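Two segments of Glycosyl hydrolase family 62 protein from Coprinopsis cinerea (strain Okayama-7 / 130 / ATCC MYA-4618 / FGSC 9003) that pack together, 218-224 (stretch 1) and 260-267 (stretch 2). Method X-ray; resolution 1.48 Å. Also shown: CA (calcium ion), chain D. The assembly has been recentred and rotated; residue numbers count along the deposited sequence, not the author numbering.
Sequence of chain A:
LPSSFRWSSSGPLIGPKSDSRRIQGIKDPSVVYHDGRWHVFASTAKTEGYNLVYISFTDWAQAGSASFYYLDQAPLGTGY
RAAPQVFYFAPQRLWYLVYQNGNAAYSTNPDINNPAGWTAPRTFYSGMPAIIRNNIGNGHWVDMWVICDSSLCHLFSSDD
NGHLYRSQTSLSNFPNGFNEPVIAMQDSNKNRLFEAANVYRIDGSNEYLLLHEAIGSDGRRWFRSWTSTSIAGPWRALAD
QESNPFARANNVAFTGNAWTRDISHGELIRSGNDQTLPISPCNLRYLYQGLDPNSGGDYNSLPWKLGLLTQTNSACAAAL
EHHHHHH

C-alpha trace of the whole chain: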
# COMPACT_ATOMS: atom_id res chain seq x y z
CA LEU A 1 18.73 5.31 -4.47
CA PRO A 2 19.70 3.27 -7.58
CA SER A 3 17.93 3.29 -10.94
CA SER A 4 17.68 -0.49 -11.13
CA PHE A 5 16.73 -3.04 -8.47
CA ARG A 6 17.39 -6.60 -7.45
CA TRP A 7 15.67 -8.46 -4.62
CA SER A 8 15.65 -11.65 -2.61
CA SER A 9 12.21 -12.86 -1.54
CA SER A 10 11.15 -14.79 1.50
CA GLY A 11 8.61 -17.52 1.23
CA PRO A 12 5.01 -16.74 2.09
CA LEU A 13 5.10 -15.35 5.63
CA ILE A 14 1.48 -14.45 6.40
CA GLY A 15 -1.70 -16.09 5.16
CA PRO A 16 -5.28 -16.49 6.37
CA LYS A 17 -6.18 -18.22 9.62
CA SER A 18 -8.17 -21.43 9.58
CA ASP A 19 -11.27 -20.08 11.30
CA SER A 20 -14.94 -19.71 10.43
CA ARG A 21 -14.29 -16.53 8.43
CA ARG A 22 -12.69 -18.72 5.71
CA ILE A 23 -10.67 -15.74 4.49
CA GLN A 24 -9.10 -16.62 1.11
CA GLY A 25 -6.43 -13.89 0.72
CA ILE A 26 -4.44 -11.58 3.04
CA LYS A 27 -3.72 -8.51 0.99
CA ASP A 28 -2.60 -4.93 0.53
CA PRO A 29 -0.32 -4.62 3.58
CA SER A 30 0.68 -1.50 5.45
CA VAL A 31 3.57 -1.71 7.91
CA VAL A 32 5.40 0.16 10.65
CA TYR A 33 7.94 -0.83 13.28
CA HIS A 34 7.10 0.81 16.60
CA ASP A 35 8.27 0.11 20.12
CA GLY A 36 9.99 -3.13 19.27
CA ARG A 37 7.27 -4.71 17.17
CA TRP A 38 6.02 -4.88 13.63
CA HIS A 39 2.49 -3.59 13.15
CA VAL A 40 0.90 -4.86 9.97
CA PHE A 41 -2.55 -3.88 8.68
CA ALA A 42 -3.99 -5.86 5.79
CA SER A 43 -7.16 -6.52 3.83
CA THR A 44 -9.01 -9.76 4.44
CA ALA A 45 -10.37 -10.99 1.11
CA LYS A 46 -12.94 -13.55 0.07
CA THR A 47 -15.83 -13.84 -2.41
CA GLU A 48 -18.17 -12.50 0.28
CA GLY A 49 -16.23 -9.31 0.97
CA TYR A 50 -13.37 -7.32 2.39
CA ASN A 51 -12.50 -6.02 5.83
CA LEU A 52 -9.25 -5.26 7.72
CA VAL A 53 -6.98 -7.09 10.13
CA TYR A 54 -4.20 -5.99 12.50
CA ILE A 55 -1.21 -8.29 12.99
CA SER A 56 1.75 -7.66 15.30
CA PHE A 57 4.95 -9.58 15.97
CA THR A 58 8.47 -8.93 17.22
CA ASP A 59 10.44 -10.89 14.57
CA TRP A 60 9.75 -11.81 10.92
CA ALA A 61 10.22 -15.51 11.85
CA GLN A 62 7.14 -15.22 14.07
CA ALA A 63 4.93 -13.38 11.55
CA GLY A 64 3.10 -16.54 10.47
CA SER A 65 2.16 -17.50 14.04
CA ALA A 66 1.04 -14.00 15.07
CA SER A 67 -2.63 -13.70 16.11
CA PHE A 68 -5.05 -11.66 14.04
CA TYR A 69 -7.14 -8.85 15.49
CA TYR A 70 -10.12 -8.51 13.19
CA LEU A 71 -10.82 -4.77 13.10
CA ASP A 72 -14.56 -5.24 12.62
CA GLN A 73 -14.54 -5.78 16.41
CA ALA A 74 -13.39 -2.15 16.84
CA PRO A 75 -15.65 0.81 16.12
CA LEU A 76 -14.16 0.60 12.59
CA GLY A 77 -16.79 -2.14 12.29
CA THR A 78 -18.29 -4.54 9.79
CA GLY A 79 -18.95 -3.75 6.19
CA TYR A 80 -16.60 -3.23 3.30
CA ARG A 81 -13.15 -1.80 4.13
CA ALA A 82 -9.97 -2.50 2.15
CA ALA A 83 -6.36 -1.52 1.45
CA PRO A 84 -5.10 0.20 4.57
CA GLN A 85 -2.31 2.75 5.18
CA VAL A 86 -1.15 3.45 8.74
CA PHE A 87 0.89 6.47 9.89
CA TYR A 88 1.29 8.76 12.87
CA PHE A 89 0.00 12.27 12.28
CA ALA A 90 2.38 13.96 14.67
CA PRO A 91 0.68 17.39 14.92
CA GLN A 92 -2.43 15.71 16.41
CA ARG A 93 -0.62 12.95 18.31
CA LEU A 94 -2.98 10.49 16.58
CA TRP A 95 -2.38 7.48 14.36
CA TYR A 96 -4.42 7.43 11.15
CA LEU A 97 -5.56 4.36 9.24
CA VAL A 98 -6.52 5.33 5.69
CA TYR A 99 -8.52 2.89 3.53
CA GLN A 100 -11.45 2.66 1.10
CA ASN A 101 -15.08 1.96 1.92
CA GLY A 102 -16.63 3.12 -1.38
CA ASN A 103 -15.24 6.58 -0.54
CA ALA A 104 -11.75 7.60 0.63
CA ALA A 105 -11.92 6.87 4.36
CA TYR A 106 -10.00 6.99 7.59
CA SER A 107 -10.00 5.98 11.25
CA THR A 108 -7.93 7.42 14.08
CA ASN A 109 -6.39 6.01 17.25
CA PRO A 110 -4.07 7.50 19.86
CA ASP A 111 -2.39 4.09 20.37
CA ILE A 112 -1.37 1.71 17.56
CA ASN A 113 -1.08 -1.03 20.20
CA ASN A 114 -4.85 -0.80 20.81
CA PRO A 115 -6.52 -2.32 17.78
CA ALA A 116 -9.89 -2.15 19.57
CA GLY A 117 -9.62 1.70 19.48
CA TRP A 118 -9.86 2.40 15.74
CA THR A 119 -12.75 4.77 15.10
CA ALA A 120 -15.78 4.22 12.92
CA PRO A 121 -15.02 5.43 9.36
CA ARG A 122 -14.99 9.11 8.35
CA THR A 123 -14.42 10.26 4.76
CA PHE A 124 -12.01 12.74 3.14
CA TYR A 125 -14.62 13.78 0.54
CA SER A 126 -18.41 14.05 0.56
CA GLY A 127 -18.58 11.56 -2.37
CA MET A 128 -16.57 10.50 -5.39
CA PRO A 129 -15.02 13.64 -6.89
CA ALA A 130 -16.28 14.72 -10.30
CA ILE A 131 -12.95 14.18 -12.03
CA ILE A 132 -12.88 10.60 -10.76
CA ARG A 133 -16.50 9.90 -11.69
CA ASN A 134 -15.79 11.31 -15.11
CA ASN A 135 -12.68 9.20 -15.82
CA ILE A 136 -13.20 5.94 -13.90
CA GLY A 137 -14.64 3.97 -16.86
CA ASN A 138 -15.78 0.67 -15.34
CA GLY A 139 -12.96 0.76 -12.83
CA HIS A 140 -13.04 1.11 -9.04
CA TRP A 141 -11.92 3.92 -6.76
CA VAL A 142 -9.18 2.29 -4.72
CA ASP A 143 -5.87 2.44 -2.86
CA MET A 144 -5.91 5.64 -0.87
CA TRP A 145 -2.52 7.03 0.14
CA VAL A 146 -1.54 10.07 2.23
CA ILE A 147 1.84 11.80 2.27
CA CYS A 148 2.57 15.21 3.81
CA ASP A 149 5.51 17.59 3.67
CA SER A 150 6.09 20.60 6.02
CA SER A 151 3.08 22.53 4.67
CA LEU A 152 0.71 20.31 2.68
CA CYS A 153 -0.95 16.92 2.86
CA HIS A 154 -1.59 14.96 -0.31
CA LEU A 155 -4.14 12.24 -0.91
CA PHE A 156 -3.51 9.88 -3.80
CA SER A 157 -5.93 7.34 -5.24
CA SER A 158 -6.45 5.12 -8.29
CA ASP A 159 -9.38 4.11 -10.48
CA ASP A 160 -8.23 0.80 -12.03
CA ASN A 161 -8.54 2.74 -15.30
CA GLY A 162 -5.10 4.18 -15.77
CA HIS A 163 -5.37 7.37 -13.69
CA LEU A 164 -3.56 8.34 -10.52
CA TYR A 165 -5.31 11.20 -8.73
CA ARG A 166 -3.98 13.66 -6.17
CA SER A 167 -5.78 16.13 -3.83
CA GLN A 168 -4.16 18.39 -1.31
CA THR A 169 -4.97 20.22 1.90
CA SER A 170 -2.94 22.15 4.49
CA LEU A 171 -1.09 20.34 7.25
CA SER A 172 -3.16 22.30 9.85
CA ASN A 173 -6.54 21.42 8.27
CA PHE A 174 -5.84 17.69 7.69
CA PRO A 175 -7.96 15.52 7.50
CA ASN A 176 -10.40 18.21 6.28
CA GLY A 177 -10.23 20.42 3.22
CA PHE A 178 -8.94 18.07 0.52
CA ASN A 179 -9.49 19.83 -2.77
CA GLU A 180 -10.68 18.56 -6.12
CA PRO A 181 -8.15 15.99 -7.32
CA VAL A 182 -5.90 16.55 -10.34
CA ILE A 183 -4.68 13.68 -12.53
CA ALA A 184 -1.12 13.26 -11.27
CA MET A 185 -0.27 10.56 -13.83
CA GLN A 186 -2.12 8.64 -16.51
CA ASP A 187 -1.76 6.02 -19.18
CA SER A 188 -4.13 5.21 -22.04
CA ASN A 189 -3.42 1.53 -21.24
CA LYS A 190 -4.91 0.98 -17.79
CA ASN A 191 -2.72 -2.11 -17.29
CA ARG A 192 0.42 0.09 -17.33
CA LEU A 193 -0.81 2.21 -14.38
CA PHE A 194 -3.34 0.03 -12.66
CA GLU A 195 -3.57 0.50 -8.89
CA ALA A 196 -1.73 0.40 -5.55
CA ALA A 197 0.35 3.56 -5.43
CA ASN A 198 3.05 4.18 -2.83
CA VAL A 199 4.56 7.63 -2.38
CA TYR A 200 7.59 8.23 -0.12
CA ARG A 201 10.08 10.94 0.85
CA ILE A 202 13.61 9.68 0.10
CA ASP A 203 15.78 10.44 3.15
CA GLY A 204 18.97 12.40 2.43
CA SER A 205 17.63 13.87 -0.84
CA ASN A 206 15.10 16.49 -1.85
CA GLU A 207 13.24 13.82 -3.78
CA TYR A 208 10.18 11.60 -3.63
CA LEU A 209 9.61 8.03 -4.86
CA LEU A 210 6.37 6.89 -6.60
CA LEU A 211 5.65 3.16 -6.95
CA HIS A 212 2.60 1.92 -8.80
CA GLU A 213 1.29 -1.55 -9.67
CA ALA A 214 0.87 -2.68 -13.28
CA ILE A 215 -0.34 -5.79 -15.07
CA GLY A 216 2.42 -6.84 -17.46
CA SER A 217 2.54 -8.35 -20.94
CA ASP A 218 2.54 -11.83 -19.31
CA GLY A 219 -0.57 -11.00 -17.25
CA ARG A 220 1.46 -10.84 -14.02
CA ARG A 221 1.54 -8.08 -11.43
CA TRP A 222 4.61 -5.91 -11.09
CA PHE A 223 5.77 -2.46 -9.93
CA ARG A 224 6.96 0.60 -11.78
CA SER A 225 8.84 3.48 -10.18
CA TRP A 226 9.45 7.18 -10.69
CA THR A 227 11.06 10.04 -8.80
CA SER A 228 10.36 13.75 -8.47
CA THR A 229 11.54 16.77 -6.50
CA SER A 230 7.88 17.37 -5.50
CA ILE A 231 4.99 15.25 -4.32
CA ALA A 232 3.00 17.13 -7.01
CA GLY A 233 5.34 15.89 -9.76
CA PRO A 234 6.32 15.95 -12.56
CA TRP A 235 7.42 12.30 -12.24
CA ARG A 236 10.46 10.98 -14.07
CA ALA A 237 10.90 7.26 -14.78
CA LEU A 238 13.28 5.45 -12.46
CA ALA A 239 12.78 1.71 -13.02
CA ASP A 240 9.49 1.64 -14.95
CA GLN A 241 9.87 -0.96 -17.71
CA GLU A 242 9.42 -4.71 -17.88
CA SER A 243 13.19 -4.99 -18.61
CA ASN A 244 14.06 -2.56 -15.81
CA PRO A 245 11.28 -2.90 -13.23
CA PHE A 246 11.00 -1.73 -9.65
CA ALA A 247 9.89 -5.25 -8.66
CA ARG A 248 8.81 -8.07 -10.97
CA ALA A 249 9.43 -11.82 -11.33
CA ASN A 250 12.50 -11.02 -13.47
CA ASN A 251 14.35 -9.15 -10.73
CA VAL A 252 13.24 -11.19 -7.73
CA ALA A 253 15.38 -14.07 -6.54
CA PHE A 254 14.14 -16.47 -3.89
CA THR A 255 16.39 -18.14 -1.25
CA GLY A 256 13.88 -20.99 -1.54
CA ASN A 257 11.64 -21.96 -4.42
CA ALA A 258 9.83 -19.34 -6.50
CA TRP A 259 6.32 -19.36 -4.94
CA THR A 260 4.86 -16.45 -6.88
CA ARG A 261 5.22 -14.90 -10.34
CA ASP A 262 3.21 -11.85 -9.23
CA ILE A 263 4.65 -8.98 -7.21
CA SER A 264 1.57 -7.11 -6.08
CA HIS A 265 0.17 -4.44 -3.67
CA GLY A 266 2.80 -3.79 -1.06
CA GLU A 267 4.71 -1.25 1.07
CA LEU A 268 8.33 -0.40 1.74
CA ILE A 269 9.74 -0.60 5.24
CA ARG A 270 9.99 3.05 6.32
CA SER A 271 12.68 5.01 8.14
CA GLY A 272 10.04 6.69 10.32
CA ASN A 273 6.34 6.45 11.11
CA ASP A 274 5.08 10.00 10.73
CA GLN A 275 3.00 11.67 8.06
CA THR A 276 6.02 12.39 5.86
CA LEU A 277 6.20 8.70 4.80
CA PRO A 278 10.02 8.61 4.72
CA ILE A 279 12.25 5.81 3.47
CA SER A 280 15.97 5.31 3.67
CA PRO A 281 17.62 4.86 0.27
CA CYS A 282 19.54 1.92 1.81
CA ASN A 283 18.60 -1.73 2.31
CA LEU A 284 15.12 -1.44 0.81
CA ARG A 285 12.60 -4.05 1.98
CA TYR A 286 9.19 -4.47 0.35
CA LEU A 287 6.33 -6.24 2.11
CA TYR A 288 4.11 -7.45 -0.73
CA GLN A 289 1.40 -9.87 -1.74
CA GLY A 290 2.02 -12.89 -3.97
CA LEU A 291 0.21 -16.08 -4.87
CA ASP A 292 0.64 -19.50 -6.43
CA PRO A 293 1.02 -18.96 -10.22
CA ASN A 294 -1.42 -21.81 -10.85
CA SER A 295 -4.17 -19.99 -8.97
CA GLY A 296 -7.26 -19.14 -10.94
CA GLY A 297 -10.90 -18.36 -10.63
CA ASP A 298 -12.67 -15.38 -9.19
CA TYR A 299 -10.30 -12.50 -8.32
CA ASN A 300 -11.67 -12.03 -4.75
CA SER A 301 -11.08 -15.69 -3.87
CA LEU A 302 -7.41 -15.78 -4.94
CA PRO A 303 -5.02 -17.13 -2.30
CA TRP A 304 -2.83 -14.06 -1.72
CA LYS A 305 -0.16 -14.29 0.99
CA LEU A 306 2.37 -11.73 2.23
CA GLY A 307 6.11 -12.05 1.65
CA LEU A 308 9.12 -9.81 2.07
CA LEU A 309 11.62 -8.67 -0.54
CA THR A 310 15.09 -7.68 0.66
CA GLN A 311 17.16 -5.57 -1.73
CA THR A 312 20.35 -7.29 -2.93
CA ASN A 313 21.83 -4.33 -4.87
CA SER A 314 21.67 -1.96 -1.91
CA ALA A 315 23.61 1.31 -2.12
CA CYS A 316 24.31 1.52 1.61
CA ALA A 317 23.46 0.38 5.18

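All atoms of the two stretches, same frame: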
# COMPACT_ATOMS: atom_id res chain seq x y z
N ASP A 218 2.80 -10.42 -19.68
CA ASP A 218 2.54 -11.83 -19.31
C ASP A 218 1.32 -12.01 -18.40
O ASP A 218 1.07 -13.10 -17.90
CB ASP A 218 3.75 -12.44 -18.63
CG ASP A 218 4.23 -11.61 -17.44
OD1 ASP A 218 3.56 -10.60 -17.10
OD2 ASP A 218 5.27 -11.97 -16.87
N GLY A 219 0.55 -10.95 -18.17
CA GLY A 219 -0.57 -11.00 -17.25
C GLY A 219 -0.23 -10.93 -15.76
O GLY A 219 -1.14 -10.99 -14.92
N ARG A 220 1.04 -10.79 -15.42
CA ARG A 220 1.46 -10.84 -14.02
C ARG A 220 1.65 -9.44 -13.43
O ARG A 220 2.04 -8.50 -14.10
CB ARG A 220 2.77 -11.64 -13.90
CG ARG A 220 2.67 -13.09 -14.34
CD ARG A 220 1.81 -13.89 -13.40
NE ARG A 220 1.63 -15.28 -13.84
CZ ARG A 220 0.85 -16.15 -13.22
NH1 ARG A 220 0.18 -15.82 -12.11
NH2 ARG A 220 0.74 -17.37 -13.71
N ARG A 221 1.40 -9.35 -12.13
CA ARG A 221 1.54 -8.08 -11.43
C ARG A 221 3.02 -7.74 -11.23
O ARG A 221 3.88 -8.61 -11.01
CB ARG A 221 0.84 -8.12 -10.07
CG ARG A 221 -0.64 -8.49 -10.13
CD ARG A 221 -1.38 -7.66 -11.15
NE ARG A 221 -2.82 -7.87 -11.15
CZ ARG A 221 -3.71 -7.10 -10.53
NH1 ARG A 221 -3.36 -6.05 -9.79
NH2 ARG A 221 -5.02 -7.40 -10.67
N TRP A 222 3.28 -6.45 -11.30
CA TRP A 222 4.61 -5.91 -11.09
C TRP A 222 4.54 -4.44 -10.72
O TRP A 222 3.47 -3.84 -10.82
CB TRP A 222 5.50 -6.11 -12.33
CG TRP A 222 5.09 -5.35 -13.58
CD1 TRP A 222 3.94 -5.49 -14.30
CD2 TRP A 222 5.85 -4.33 -14.24
NE1 TRP A 222 3.96 -4.64 -15.38
CE2 TRP A 222 5.10 -3.90 -15.36
CE3 TRP A 222 7.11 -3.75 -14.01
CZ2 TRP A 222 5.57 -2.93 -16.23
CZ3 TRP A 222 7.56 -2.79 -14.86
CH2 TRP A 222 6.80 -2.38 -15.97
N PHE A 223 5.67 -3.87 -10.31
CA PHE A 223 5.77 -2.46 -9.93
C PHE A 223 6.68 -1.64 -10.80
O PHE A 223 7.80 -2.06 -11.12
CB PHE A 223 6.21 -2.29 -8.45
CG PHE A 223 5.09 -2.56 -7.51
CD1 PHE A 223 4.82 -3.87 -7.08
CD2 PHE A 223 4.24 -1.54 -7.16
CE1 PHE A 223 3.74 -4.12 -6.26
CE2 PHE A 223 3.14 -1.80 -6.36
CZ PHE A 223 2.89 -3.09 -5.93
N ARG A 224 6.19 -0.44 -11.12
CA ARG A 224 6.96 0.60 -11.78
C ARG A 224 7.32 1.67 -10.78
O ARG A 224 6.65 1.81 -9.76
CB ARG A 224 6.15 1.19 -12.94
CG ARG A 224 5.78 0.15 -13.99
CD ARG A 224 4.88 0.68 -15.08
NE ARG A 224 5.54 1.66 -15.94
CZ ARG A 224 4.91 2.66 -16.57
NH1 ARG A 224 3.58 2.81 -16.47
NH2 ARG A 224 5.60 3.51 -17.32
N THR A 260 5.74 -17.39 -6.21
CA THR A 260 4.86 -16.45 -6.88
C THR A 260 5.56 -15.92 -8.12
O THR A 260 6.78 -15.73 -8.11
CB THR A 260 4.46 -15.29 -5.92
OG1 THR A 260 3.57 -14.41 -6.60
CG2 THR A 260 5.69 -14.53 -5.42
N ARG A 261 4.78 -15.65 -9.17
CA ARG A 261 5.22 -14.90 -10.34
C ARG A 261 4.68 -13.47 -10.36
O ARG A 261 5.00 -12.71 -11.27
CB ARG A 261 4.76 -15.60 -11.63
CG ARG A 261 5.41 -16.96 -11.84
CD ARG A 261 5.04 -17.50 -13.23
NE ARG A 261 5.04 -18.96 -13.20
CZ ARG A 261 4.29 -19.75 -13.99
NH1 ARG A 261 3.47 -19.24 -14.91
NH2 ARG A 261 4.36 -21.06 -13.84
N ASP A 262 3.83 -13.15 -9.38
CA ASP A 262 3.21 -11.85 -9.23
C ASP A 262 3.84 -11.14 -8.05
O ASP A 262 3.98 -11.74 -6.97
CB ASP A 262 1.72 -12.01 -8.95
CG ASP A 262 0.96 -12.56 -10.13
OD1 ASP A 262 0.52 -11.76 -10.98
OD2 ASP A 262 0.79 -13.82 -10.21
N ILE A 263 4.21 -9.86 -8.28
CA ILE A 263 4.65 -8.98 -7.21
C ILE A 263 3.62 -7.88 -7.15
O ILE A 263 3.55 -7.04 -8.05
CB ILE A 263 6.07 -8.39 -7.43
CG1 ILE A 263 7.08 -9.47 -7.78
CG2 ILE A 263 6.48 -7.62 -6.19
CD1 ILE A 263 7.30 -10.56 -6.73
N SER A 264 2.77 -7.94 -6.13
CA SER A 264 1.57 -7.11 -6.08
C SER A 264 1.45 -6.33 -4.75
O SER A 264 2.23 -6.56 -3.81
CB SER A 264 0.37 -8.03 -6.42
OG SER A 264 -0.89 -7.39 -6.39
N HIS A 265 0.48 -5.41 -4.73
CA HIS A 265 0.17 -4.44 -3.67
C HIS A 265 0.94 -4.59 -2.39
O HIS A 265 0.66 -5.49 -1.61
CB HIS A 265 -1.33 -4.47 -3.39
CG HIS A 265 -1.80 -3.27 -2.65
ND1 HIS A 265 -3.00 -2.63 -2.91
CD2 HIS A 265 -1.19 -2.54 -1.69
CE1 HIS A 265 -3.11 -1.58 -2.13
NE2 HIS A 265 -2.03 -1.51 -1.36
N GLY A 266 1.93 -3.73 -2.20
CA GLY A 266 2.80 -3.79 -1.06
C GLY A 266 3.15 -2.44 -0.45
O GLY A 266 2.51 -1.41 -0.71
N GLU A 267 4.19 -2.45 0.40
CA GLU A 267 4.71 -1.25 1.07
C GLU A 267 6.16 -1.46 1.41
O GLU A 267 6.56 -2.59 1.79
CB GLU A 267 3.95 -0.90 2.36
CG GLU A 267 2.95 0.25 2.20
CD GLU A 267 2.34 0.73 3.50
OE1 GLU A 267 3.05 0.73 4.52
OE2 GLU A 267 1.13 1.09 3.50
CA CA D . -1.50 -0.01 0.08
O HOH W 1 -1.79 -12.73 -12.07
O HOH W 2 3.31 -16.39 -15.94
O HOH W 3 5.90 -10.27 -12.00
O HOH W 4 -0.12 0.76 -1.36
O HOH W 5 -1.01 1.32 1.61
O HOH W 6 -2.96 1.30 -0.57
O HOH W 7 0.10 -1.22 0.67
O HOH W 8 -2.83 -0.95 1.52

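Two arginines of like charge lie side by side at the exposed end of this contact, with Arg220 NH2 only 3.5 Å from Arg261 NH1, and the surroundings show how such a pair can be accommodated. Arg220 NH1 donates to Asp262 OD2 at 2.8 Å, a salt bridge made near the plane of the guanidinium, while CB of Arg261 lies over one face of the same group. A water accepts from both arginines, 2.9 Å from Arg220 NE and 3.0 Å from Arg261 NH1, so the two cations share an acceptor, while the carboxylate of Asp262 pairs with Arg220 alone.

The general principle is that one carboxylate can serve side chain and backbone together. While OD2 of Asp262 holds Arg220, its OD1 receives the backbone N of Arg221 at 2.8 Å with a nearly straight angle of 171°, and a further water donates to OD1 at 2.7 Å. The aspartate thus stands in for a backbone carbonyl, and the main chain takes over directly afterwards: Ile263 N donates to Arg221 O at 3.0 Å, again at 171°. Strand-like pairing goes no further here. The next amide, Trp222 N, lies 3.3 Å from Ile263 O, but the angle is too poor for a hydrogen bond. Another water donates to Arg221 O (2.8 Å) and to Arg261 O (2.7 Å), joining the two carbonyls.

Beyond this polar end, packing replaces hydrogen bonding. Phe223 reaches along the second stretch, its CE1 3.4 Å from Ile263 O and its CD1 4.2 Å from Ile263 CG2, and its ring edge meets the backbone where the chain turns a corner, with CZ 3.6 Å from His265 N. The CA-to-CB bond of His265 points away from the first stretch, and His265 NE2 binds the calcium ion at 2.1 Å.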